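Local structure of SnoaL-like domain-containing protein (Methylibium petroleiphilum PM1, 3G16) at residues 39-44 against 118-124. The protein is of unknown function but has the cystatin-like, NTF2-type fold of SnoaL-like proteins, many of which bind small molecules in a pocket. Numbering follows the deposited sequence.
Sequences AVHYFP and REIRAFY
His41 and Ile120 meet on the tightly packed side of two parallel neighbouring strands. Ile120 lays its CG2 methyl over one face of the imidazole, 3.7 Å from the ring centroid, while Phe43 CZ covers the other face and Ala122 CB touches the edge; a flat ring suits this narrow slot. CG anti to the backbone N (chi1 -157°) carries the imidazole forward along the chain and toward Ile120, and ND1 donates to Tyr42 O at 3.1 Å. That oxygen also accepts from Ala122 N at 2.9 Å, from the opposite face of the carbonyl plane. With an alanine here, Ile120 CG2 and Phe43 would probably face a gap, and Tyr42 O would lose its imidazole donor. Tyr42 N to Ile120 O is short (2.8 Å) and nearly straight at 172°. Pro44 has no N-H, so the pairing stops, leaving buried Ala122 O without a hydrogen-bond partner; Pro44 CG makes a CH-pi contact over the Tyr124 ring.

The other face is more polar and opens toward solvent at Val40 and Tyr42. The Tyr42 ring and Glu119 carboxylate stand 83° apart, and a water links Tyr42 OH with Glu119 OE1. Buried charges are matched: Glu119 OE2 pairs with Arg121 NH1 (2.8 Å) and Arg145, Arg121 also with Glu109 and Glu90 of the second subunit. In the curved mixed sheet of this cystatin-like fold, strand 39-42 lies between 52-53 and 116-124, and helix 9-24 packs Tyr19 against His41 and Ile120.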
# COMPACT_ATOMS: atom_id res chain seq x y z
N ALA A 39 3.20 -14.89 -12.54
CA ALA A 39 2.95 -13.77 -11.66
C ALA A 39 3.08 -12.43 -12.38
O ALA A 39 3.92 -12.27 -13.27
CB ALA A 39 3.95 -13.78 -10.49
N VAL A 40 2.26 -11.48 -11.97
CA VAL A 40 2.27 -10.12 -12.53
C VAL A 40 2.53 -9.12 -11.40
O VAL A 40 1.98 -9.22 -10.30
CB VAL A 40 0.98 -9.78 -13.27
CG1 VAL A 40 1.07 -8.37 -13.91
CG2 VAL A 40 0.68 -10.81 -14.37
N HIS A 41 3.39 -8.14 -11.68
CA HIS A 41 3.63 -6.99 -10.78
C HIS A 41 3.01 -5.76 -11.43
O HIS A 41 3.26 -5.46 -12.62
CB HIS A 41 5.11 -6.74 -10.62
CG HIS A 41 5.51 -5.99 -9.38
ND1 HIS A 41 4.90 -4.82 -8.92
CD2 HIS A 41 6.53 -6.22 -8.53
CE1 HIS A 41 5.53 -4.40 -7.83
NE2 HIS A 41 6.53 -5.24 -7.57
N TYR A 42 2.15 -5.07 -10.69
CA TYR A 42 1.51 -3.83 -11.14
C TYR A 42 2.11 -2.67 -10.39
O TYR A 42 2.57 -2.79 -9.23
CB TYR A 42 0.01 -3.91 -10.86
CG TYR A 42 -0.70 -5.02 -11.59
CD1 TYR A 42 -1.15 -4.84 -12.85
CD2 TYR A 42 -0.89 -6.27 -11.02
CE1 TYR A 42 -1.79 -5.85 -13.55
CE2 TYR A 42 -1.53 -7.29 -11.70
CZ TYR A 42 -1.99 -7.08 -12.97
OH TYR A 42 -2.65 -8.09 -13.67
N PHE A 43 2.00 -1.51 -11.04
CA PHE A 43 2.56 -0.24 -10.56
C PHE A 43 1.60 0.87 -10.89
O PHE A 43 0.72 0.70 -11.71
CB PHE A 43 3.91 0.07 -11.28
CG PHE A 43 4.91 -1.01 -11.13
CD1 PHE A 43 5.72 -1.06 -10.04
CD2 PHE A 43 5.04 -1.98 -12.12
CE1 PHE A 43 6.66 -2.05 -9.89
CE2 PHE A 43 5.99 -2.98 -11.98
CZ PHE A 43 6.80 -3.04 -10.88
N PRO A 44 1.82 2.04 -10.28
CA PRO A 44 0.99 3.16 -10.73
C PRO A 44 1.02 3.32 -12.25
O PRO A 44 2.09 3.15 -12.87
CB PRO A 44 1.63 4.34 -10.01
CG PRO A 44 2.21 3.79 -8.80
CD PRO A 44 2.73 2.41 -9.20
N ARG A 118 1.79 -14.74 -6.38
CA ARG A 118 1.10 -14.70 -7.69
C ARG A 118 0.88 -13.29 -8.21
O ARG A 118 0.70 -13.12 -9.40
CB ARG A 118 -0.24 -15.47 -7.65
CG ARG A 118 -1.31 -14.81 -6.90
CD ARG A 118 -2.59 -15.63 -6.95
NE ARG A 118 -3.69 -14.93 -6.35
CZ ARG A 118 -4.84 -15.50 -6.05
NH1 ARG A 118 -5.04 -16.80 -6.28
NH2 ARG A 118 -5.80 -14.78 -5.51
N GLU A 119 0.91 -12.30 -7.35
CA GLU A 119 0.66 -10.93 -7.78
C GLU A 119 1.17 -9.95 -6.76
O GLU A 119 1.07 -10.19 -5.56
CB GLU A 119 -0.85 -10.72 -7.94
CG GLU A 119 -1.26 -9.37 -8.50
CD GLU A 119 -2.73 -9.30 -8.80
OE1 GLU A 119 -3.18 -9.99 -9.75
OE2 GLU A 119 -3.45 -8.61 -8.07
N ILE A 120 1.68 -8.81 -7.26
CA ILE A 120 2.11 -7.69 -6.40
C ILE A 120 1.50 -6.42 -7.00
O ILE A 120 1.55 -6.25 -8.24
CB ILE A 120 3.64 -7.55 -6.26
CG1 ILE A 120 4.24 -8.86 -5.73
CG2 ILE A 120 3.97 -6.34 -5.38
CD1 ILE A 120 5.76 -8.83 -5.63
N ARG A 121 0.89 -5.59 -6.18
CA ARG A 121 0.30 -4.30 -6.60
C ARG A 121 0.99 -3.23 -5.77
O ARG A 121 0.78 -3.19 -4.56
CB ARG A 121 -1.20 -4.31 -6.39
CG ARG A 121 -1.92 -5.41 -7.16
CD ARG A 121 -3.42 -5.27 -7.12
NE ARG A 121 -4.02 -5.27 -5.80
CZ ARG A 121 -4.26 -6.37 -5.09
NH1 ARG A 121 -3.94 -7.57 -5.54
NH2 ARG A 121 -4.86 -6.27 -3.92
N ALA A 122 1.76 -2.35 -6.43
CA ALA A 122 2.55 -1.35 -5.70
C ALA A 122 2.03 0.08 -5.85
O ALA A 122 1.53 0.47 -6.91
CB ALA A 122 4.01 -1.37 -6.16
N PHE A 123 2.17 0.81 -4.76
CA PHE A 123 1.68 2.19 -4.58
C PHE A 123 2.83 3.00 -4.04
O PHE A 123 3.70 2.45 -3.34
CB PHE A 123 0.51 2.22 -3.62
CG PHE A 123 -0.60 1.30 -4.05
CD1 PHE A 123 -1.59 1.72 -4.91
CD2 PHE A 123 -0.61 -0.02 -3.67
CE1 PHE A 123 -2.60 0.86 -5.36
CE2 PHE A 123 -1.61 -0.90 -4.10
CZ PHE A 123 -2.60 -0.45 -4.93
N TYR A 124 2.82 4.30 -4.29
CA TYR A 124 3.94 5.16 -3.95
C TYR A 124 3.63 6.29 -3.02
O TYR A 124 2.54 6.85 -3.06
CB TYR A 124 4.50 5.82 -5.21
CG TYR A 124 5.11 4.93 -6.27
CD1 TYR A 124 5.51 3.61 -6.01
CD2 TYR A 124 5.39 5.46 -7.53
CE1 TYR A 124 6.14 2.84 -7.02
CE2 TYR A 124 6.01 4.70 -8.51
CZ TYR A 124 6.36 3.41 -8.25
OH TYR A 124 7.01 2.66 -9.20
O HOH W 1 -2.56 -10.45 -12.33